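Local coordinates for protein 1,4-dihydroxy-2-naphthoyl-CoA hydrolase (Prochlorococcus marinus, PDB 2HX5) that probably hydrolyses 1,4-dihydroxy-2-naphthoyl-CoA to 1,4-dihydroxy-2-naphthoate and CoA, a step in phylloquinone (vitamin K1) biosynthesis, at residues A[93-105]-A[113-125]. Numbering follows the deposited sequence. Where two conformers were deposited one is given.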
loop_
_atom_site.group_PDB
_atom_site.type_symbol
_atom_site.label_atom_id
_atom_site.label_comp_id
_atom_site.label_asym_id
_atom_site.label_seq_id
_atom_site.Cartn_x
_atom_site.Cartn_y
_atom_site.Cartn_z
ATOM N N GLU A 93 21.001 16.339 3.901
ATOM C CA GLU A 93 21.454 17.716 4.084
ATOM C C GLU A 93 20.746 18.280 5.284
ATOM O O GLU A 93 19.519 18.300 5.328
ATOM C CB GLU A 93 21.120 18.576 2.870
ATOM C CG GLU A 93 21.615 20.005 2.950
ATOM C CD GLU A 93 21.240 20.893 1.713
ATOM O OE1 GLU A 93 20.855 20.357 0.653
ATOM O OE2 GLU A 93 21.362 22.142 1.803
ATOM N N ARG A 94 21.520 18.718 6.279
ATOM C CA ARG A 94 20.968 19.523 7.359
ATOM C C ARG A 94 20.593 20.843 6.727
ATOM O O ARG A 94 21.378 21.417 5.960
ATOM C CB ARG A 94 21.976 19.720 8.473
ATOM C CG ARG A 94 21.437 20.373 9.717
ATOM C CD ARG A 94 22.569 20.678 10.724
ATOM N NE ARG A 94 23.009 19.501 11.493
ATOM C CZ ARG A 94 24.148 18.822 11.302
ATOM N NH1 ARG A 94 25.011 19.180 10.352
ATOM N NH2 ARG A 94 24.437 17.769 12.084
ATOM N N LEU A 95 19.395 21.314 7.013
ATOM C CA LEU A 95 18.934 22.589 6.511
ATOM C C LEU A 95 19.090 23.676 7.564
ATOM O O LEU A 95 19.519 24.770 7.273
ATOM C CB LEU A 95 17.483 22.517 6.044
ATOM C CG LEU A 95 17.186 21.607 4.840
ATOM C CD1 LEU A 95 15.699 21.496 4.595
ATOM C CD2 LEU A 95 17.888 22.180 3.557
ATOM N N ASN A 96 18.789 23.327 8.793
ATOM C CA ASN A 96 18.954 24.219 9.932
ATOM C C ASN A 96 18.912 23.339 11.197
ATOM O O ASN A 96 18.858 22.105 11.092
ATOM C CB ASN A 96 17.870 25.295 9.870
ATOM C CG ASN A 96 16.456 24.751 9.951
ATOM O OD1 ASN A 96 16.114 23.973 10.837
ATOM N ND2 ASN A 96 15.612 25.197 9.040
ATOM N N PRO A 97 19.001 23.936 12.402
ATOM C CA PRO A 97 18.970 23.082 13.604
ATOM C C PRO A 97 17.706 22.253 13.819
ATOM O O PRO A 97 17.713 21.336 14.668
ATOM C CB PRO A 97 19.162 24.116 14.746
ATOM C CG PRO A 97 19.956 25.184 14.082
ATOM C CD PRO A 97 19.281 25.343 12.770
ATOM N N ASN A 98 16.653 22.588 13.088
ATOM C CA ASN A 98 15.348 21.938 13.241
ATOM C C ASN A 98 14.857 21.143 12.036
ATOM O O ASN A 98 13.724 20.673 12.029
ATOM C CB ASN A 98 14.282 23.003 13.469
ATOM C CG ASN A 98 14.578 23.909 14.664
ATOM O OD1 ASN A 98 15.362 23.579 15.564
ATOM N ND2 ASN A 98 13.932 25.064 14.668
ATOM N N SER A 99 15.672 20.983 10.998
ATOM C CA SER A 99 15.157 20.419 9.757
ATOM C C SER A 99 16.277 19.834 8.918
ATOM O O SER A 99 17.423 20.323 8.917
ATOM C CB SER A 99 14.461 21.533 8.983
ATOM O OG SER A 99 13.966 21.159 7.716
ATOM N N PHE A 100 15.912 18.848 8.107
ATOM C CA PHE A 100 16.826 18.229 7.173
ATOM C C PHE A 100 16.040 17.709 5.958
ATOM O O PHE A 100 14.799 17.541 6.019
ATOM C CB PHE A 100 17.659 17.113 7.828
ATOM C CG PHE A 100 16.896 15.868 8.160
ATOM C CD1 PHE A 100 16.160 15.779 9.329
ATOM C CD2 PHE A 100 16.906 14.782 7.294
ATOM C CE1 PHE A 100 15.429 14.657 9.641
ATOM C CE2 PHE A 100 16.174 13.642 7.599
ATOM C CZ PHE A 100 15.439 13.598 8.793
ATOM N N GLN A 101 16.746 17.464 4.880
ATOM C CA GLN A 101 16.152 16.743 3.740
ATOM C C GLN A 101 17.120 15.658 3.286
ATOM O O GLN A 101 18.287 15.649 3.660
ATOM C CB GLN A 101 15.752 17.722 2.657
ATOM C CG GLN A 101 16.824 18.491 2.070
ATOM C CD GLN A 101 16.321 19.602 1.142
ATOM O OE1 GLN A 101 15.151 20.084 1.209
ATOM N NE2 GLN A 101 17.177 19.971 0.250
ATOM N N VAL A 102 16.555 14.684 2.571
ATOM C CA VAL A 102 17.280 13.589 1.981
ATOM C C VAL A 102 16.919 13.523 0.518
ATOM O O VAL A 102 15.746 13.495 0.196
ATOM C CB VAL A 102 17.004 12.230 2.672
ATOM C CG1 VAL A 102 17.926 11.196 2.121
ATOM C CG2 VAL A 102 17.118 12.369 4.226
ATOM N N HIS A 103 17.949 13.452 -0.313
ATOM C CA HIS A 103 17.821 13.229 -1.739
ATOM C C HIS A 103 18.110 11.748 -2.005
ATOM O O HIS A 103 19.067 11.172 -1.434
ATOM C CB HIS A 103 18.778 14.133 -2.523
ATOM C CG HIS A 103 18.665 14.020 -4.000
ATOM N ND1 HIS A 103 19.443 13.131 -4.702
ATOM C CD2 HIS A 103 17.946 14.728 -4.920
ATOM C CE1 HIS A 103 19.207 13.283 -5.996
ATOM N NE2 HIS A 103 18.297 14.246 -6.152
ATOM N N PHE A 104 17.318 11.122 -2.880
ATOM C CA PHE A 104 17.412 9.728 -3.187
ATOM C C PHE A 104 17.582 9.610 -4.679
ATOM O O PHE A 104 16.736 10.102 -5.450
ATOM C CB PHE A 104 16.109 9.030 -2.793
ATOM C CG PHE A 104 15.727 9.181 -1.334
ATOM C CD1 PHE A 104 15.037 10.276 -0.864
ATOM C CD2 PHE A 104 16.097 8.188 -0.423
ATOM C CE1 PHE A 104 14.687 10.401 0.468
ATOM C CE2 PHE A 104 15.735 8.315 0.882
ATOM C CZ PHE A 104 15.022 9.422 1.329
ATOM N N GLU A 105 18.624 8.920 -5.131
ATOM C CA GLU A 105 18.814 8.666 -6.563
ATOM C C GLU A 105 18.703 7.152 -6.818
ATOM O O GLU A 105 19.370 6.373 -6.111
ATOM C CB GLU A 105 20.196 9.169 -6.956
ATOM C CG GLU A 105 20.560 8.966 -8.328
ATOM C CD GLU A 105 22.006 9.425 -8.596
ATOM O OE1 GLU A 105 22.333 10.569 -8.268
ATOM O OE2 GLU A 105 22.799 8.608 -9.085
ATOM N N ALA A 113 17.033 6.183 -13.062
ATOM C CA ALA A 113 15.656 5.948 -13.455
ATOM C C ALA A 113 14.685 6.916 -12.759
ATOM O O ALA A 113 13.629 7.209 -13.296
ATOM C CB ALA A 113 15.273 4.539 -13.111
ATOM N N ALA A 114 15.037 7.413 -11.589
ATOM C CA ALA A 114 14.186 8.299 -10.806
ATOM C C ALA A 114 15.030 8.955 -9.723
ATOM O O ALA A 114 16.090 8.431 -9.296
ATOM C CB ALA A 114 13.019 7.511 -10.176
ATOM N N HIS A 115 14.554 10.085 -9.208
ATOM C CA HIS A 115 15.143 10.649 -8.031
ATOM C C HIS A 115 14.056 11.359 -7.233
ATOM O O HIS A 115 13.009 11.693 -7.793
ATOM C CB HIS A 115 16.307 11.586 -8.337
ATOM C CG HIS A 115 15.975 12.704 -9.261
ATOM N ND1 HIS A 115 15.370 13.864 -8.831
ATOM C CD2 HIS A 115 16.202 12.862 -10.583
ATOM C CE1 HIS A 115 15.266 14.698 -9.862
ATOM N NE2 HIS A 115 15.745 14.102 -10.933
ATOM N N ALA A 116 14.278 11.540 -5.939
ATOM C CA ALA A 116 13.269 12.085 -5.058
ATOM C C ALA A 116 13.930 12.882 -3.968
ATOM O O ALA A 116 15.117 12.744 -3.679
ATOM C CB ALA A 116 12.447 10.983 -4.427
ATOM N N LEU A 117 13.142 13.708 -3.296
ATOM C CA LEU A 117 13.616 14.567 -2.216
ATOM C C LEU A 117 12.532 14.560 -1.153
ATOM O O LEU A 117 11.348 14.739 -1.480
ATOM C CB LEU A 117 13.838 15.991 -2.743
ATOM C CG LEU A 117 14.352 16.977 -1.733
ATOM C CD1 LEU A 117 15.874 16.779 -1.505
ATOM C CD2 LEU A 117 14.193 18.460 -2.247
ATOM N N ILE A 118 12.878 14.361 0.117
ATOM C CA ILE A 118 11.963 14.346 1.243
ATOM C C ILE A 118 12.510 15.300 2.279
ATOM O O ILE A 118 13.670 15.173 2.670
ATOM C CB ILE A 118 11.806 12.948 1.843
ATOM C CG1 ILE A 118 11.208 11.979 0.834
ATOM C CG2 ILE A 118 10.860 13.002 3.080
ATOM C CD1 ILE A 118 10.946 10.552 1.376
ATOM N N ARG A 119 11.704 16.269 2.720
ATOM C CA ARG A 119 12.073 17.244 3.752
ATOM C C ARG A 119 11.284 17.061 5.010
ATOM O O ARG A 119 10.072 16.961 4.971
ATOM C CB ARG A 119 11.854 18.656 3.193
ATOM C CG ARG A 119 12.350 19.767 4.084
ATOM C CD ARG A 119 12.094 21.175 3.459
ATOM N NE ARG A 119 12.654 21.246 2.121
ATOM C CZ ARG A 119 12.019 21.711 1.022
ATOM N NH1 ARG A 119 10.811 22.300 1.064
ATOM N NH2 ARG A 119 12.597 21.598 -0.159
ATOM N N HIS A 120 12.013 17.025 6.144
ATOM C CA HIS A 120 11.461 16.813 7.460
ATOM C C HIS A 120 11.644 18.004 8.363
ATOM O O HIS A 120 12.676 18.687 8.268
ATOM C CB HIS A 120 12.207 15.654 8.152
ATOM C CG HIS A 120 12.124 14.317 7.465
ATOM N ND1 HIS A 120 11.335 13.278 7.934
ATOM C CD2 HIS A 120 12.792 13.841 6.377
ATOM C CE1 HIS A 120 11.499 12.236 7.108
ATOM N NE2 HIS A 120 12.403 12.538 6.195
ATOM N N LEU A 121 10.708 18.196 9.280
ATOM C CA LEU A 121 10.833 19.186 10.329
ATOM C C LEU A 121 10.825 18.420 11.650
ATOM O O LEU A 121 9.977 17.516 11.835
ATOM C CB LEU A 121 9.623 20.129 10.254
ATOM C CG LEU A 121 9.473 21.391 11.060
ATOM C CD1 LEU A 121 10.720 22.273 10.953
ATOM C CD2 LEU A 121 8.229 22.119 10.504
ATOM N N ALA A 122 11.685 18.838 12.578
ATOM C CA ALA A 122 11.629 18.290 13.939
ATOM C C ALA A 122 10.625 19.092 14.774
ATOM O O ALA A 122 10.741 20.321 14.857
ATOM C CB ALA A 122 13.018 18.268 14.615
ATOM N N ILE A 123 9.649 18.401 15.369
ATOM C CA ILE A 123 8.706 19.007 16.301
ATOM C C ILE A 123 8.603 18.164 17.543
ATOM O O ILE A 123 8.817 16.950 17.532
ATOM C CB ILE A 123 7.306 19.212 15.688
ATOM C CG1 ILE A 123 6.640 17.871 15.372
ATOM C CG2 ILE A 123 7.430 20.116 14.455
ATOM C CD1 ILE A 123 5.228 17.995 14.738
ATOM N N ASN A 124 8.223 18.791 18.644
ATOM C CA ASN A 124 7.922 18.047 19.864
ATOM C C ASN A 124 6.663 17.257 19.562
ATOM O O ASN A 124 5.658 17.825 19.105
ATOM C CB ASN A 124 7.751 19.009 21.023
ATOM C CG ASN A 124 7.362 18.307 22.311
ATOM O OD1 ASN A 124 6.221 17.918 22.485
ATOM N ND2 ASN A 124 8.298 18.142 23.205
ATOM N N ALA A 125 6.686 15.956 19.838
ATOM C CA ALA A 125 5.559 15.128 19.455
ATOM C C ALA A 125 4.247 15.490 20.160
ATOM O O ALA A 125 3.184 15.266 19.599
ATOM C CB ALA A 125 5.896 13.605 19.667
#
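Phe100, Val102 and Phe104 pair with His120, Ile118 and Ala116 as the hydrogen-bonded rungs of an antiparallel hairpin, illustrating how a two-sided sheet settles its polar groups. In each rung both backbone N-H groups find a carbonyl opposite, and Ala122 N adds a bond to Asn98 O (2.8 Å) where the strands part. His120 O takes two donors, Phe100 N at 3.2 Å and Ser99 OG at 2.8 Å, which arrive from opposite faces of its carbonyl plane; with OG anti to the backbone N (chi1 177°), the buried serine hydroxyl is spent on this carbonyl.

On the face carrying Gln101 and Arg119, the two side chains run side by side. Gln101 OE1 lies at the edge of the guanidinium, in its plane, and accepts from Arg119 NE at 2.9 Å and less straightly from NH2 at 3.3 Å. Leu95 CD1 packs against Arg119 CD at 3.8 Å. A methionine in place of Arg119 would probably leave Gln101 OE1 without either donor and its amide freer to turn.

The other face is covered by two helices: Phe104, Ala116 and Ile118 lie against helix 29-45, the long helix that the hotdog sheet wraps, while Phe100 and Val102 meet helix 135-143. Here the Phe100 and His120 rings are nearly parallel (8°) but slid apart, with Phe100 CZ over the imidazole and His120 CB over the phenyl face. Phe104 CE1 meets Ile118 CG1 at 3.8 Å. His120 ND1 bonds to Leu67 O of the neighbouring strand, which satisfies a polar atom on this buried face and probably fixes the turn of the imidazole against Phe100.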